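PDB 5GJ3: periplasmic binding protein from Roseiflexus sp. RS-1, which binds two heme molecules in the periplasm, probably to hand them on to a membrane importer in bacterial heme acquisition. Local coordinates for residues A181-V184 and E185-L189. Numbering follows the deposited sequence.
Sequences AGIV and EFKPL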
# COMPACT_ATOMS: atom_id res chain seq x y z
N ALA A 181 8.22 11.80 17.94
CA ALA A 181 7.13 12.69 18.37
C ALA A 181 6.05 11.92 19.15
O ALA A 181 5.04 12.48 19.53
CB ALA A 181 6.53 13.45 17.18
N GLY A 182 6.30 10.62 19.38
CA GLY A 182 5.36 9.77 20.14
C GLY A 182 4.23 9.12 19.35
O GLY A 182 3.41 8.37 19.91
N ILE A 183 4.21 9.36 18.04
CA ILE A 183 3.10 9.02 17.16
C ILE A 183 2.82 7.53 16.95
O ILE A 183 3.69 6.75 16.56
CB ILE A 183 3.25 9.79 15.84
CG1 ILE A 183 3.35 11.28 16.19
CG2 ILE A 183 2.12 9.46 14.87
CD1 ILE A 183 3.37 12.26 15.05
N VAL A 184 1.58 7.14 17.27
CA VAL A 184 1.05 5.82 16.97
C VAL A 184 0.03 6.04 15.84
O VAL A 184 -0.76 6.99 15.92
CB VAL A 184 0.34 5.22 18.21
CG1 VAL A 184 -0.49 4.00 17.82
CG2 VAL A 184 1.34 4.87 19.29
N GLU A 185 0.04 5.20 14.78
CA GLU A 185 -0.94 5.31 13.65
C GLU A 185 -0.89 6.70 12.98
O GLU A 185 0.21 7.23 12.84
CB GLU A 185 -2.34 4.84 14.07
CG GLU A 185 -2.36 3.33 14.38
CD GLU A 185 -3.54 2.82 15.21
OE1 GLU A 185 -4.65 3.37 15.09
OE2 GLU A 185 -3.36 1.85 15.99
N PHE A 186 -2.01 7.29 12.56
CA PHE A 186 -1.99 8.62 11.92
C PHE A 186 -2.24 9.77 12.88
O PHE A 186 -3.22 9.76 13.63
CB PHE A 186 -2.99 8.70 10.77
CG PHE A 186 -2.56 7.95 9.55
CD1 PHE A 186 -2.57 6.56 9.54
CD2 PHE A 186 -2.10 8.62 8.43
CE1 PHE A 186 -2.14 5.85 8.43
CE2 PHE A 186 -1.68 7.93 7.31
CZ PHE A 186 -1.69 6.54 7.31
N LYS A 187 -1.36 10.76 12.88
CA LYS A 187 -1.55 11.99 13.69
C LYS A 187 -1.22 13.24 12.90
O LYS A 187 -0.40 13.18 11.98
CB LYS A 187 -0.72 11.93 14.96
CG LYS A 187 -1.12 10.76 15.87
CD LYS A 187 -2.48 10.97 16.56
CE LYS A 187 -2.73 9.95 17.67
NZ LYS A 187 -2.94 8.54 17.18
N PRO A 188 -1.87 14.37 13.25
CA PRO A 188 -1.57 15.61 12.53
C PRO A 188 -0.09 16.05 12.60
O PRO A 188 0.55 15.88 13.63
CB PRO A 188 -2.51 16.68 13.19
CG PRO A 188 -3.16 16.01 14.36
CD PRO A 188 -3.00 14.52 14.20
N LEU A 189 0.42 16.54 11.47
CA LEU A 189 1.68 17.25 11.43
C LEU A 189 1.55 18.55 12.27
O LEU A 189 0.48 19.18 12.29
CB LEU A 189 2.07 17.57 9.98
CG LEU A 189 3.48 18.16 9.74
CD1 LEU A 189 4.56 17.17 10.18
CD2 LEU A 189 3.70 18.53 8.28
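Glu185 and Val184 lie side by side where the loop leading out of strand 175-176 turns into the edge strand 186-188, and the turn is a worked example of how a lysine can close a bend in the backbone. Glu185 has a positive phi of 58°, consistent with a change of chain direction here. Its side chain runs out in the same direction as that of Val184, Glu185 CG lying 4.0 Å from Val184 CG1, and its OE2 carries on to a weak hydrogen bond with Asn162. On the backbone side, Ile183 CG2 rests 3.6 Å from Glu185 O. Phe186, next along, whose CB leaves its backbone away from 181-184, touches the heme, in a pocket that also includes Tyr149. Lys187 then comes back toward the loop. Its aliphatic part and the Ile183 side chain slide past each other in opposite directions, with Lys187 CG 3.6 Å from Ile183 CG2 and Lys187 CB 4.1 Å from Ile183 CD1. Bends at chi2 and chi4 bring Lys187 NZ within 3.0 Å of Val184 O, where it donates a hydrogen bond. The ammonium approaches with a C=O...N angle of 154°, somewhat tilted from the carbonyl plane. Leu189 packs on Val158 and Val194, while backbone hydrogen bonds of Lys187 with Val158 and of Leu189 with Gln156 hold this edge against strand 155-159. The contact thus divides by chemistry: the lysine's CB and CG lie against the buried Ile183, which also packs on Val158 and Val193, and its charged end spans three residues to a main-chain oxygen, a bond that would tie the loop to the strand bearing the heme-contacting Phe186 and probably draw electron density toward the Val184 oxygen.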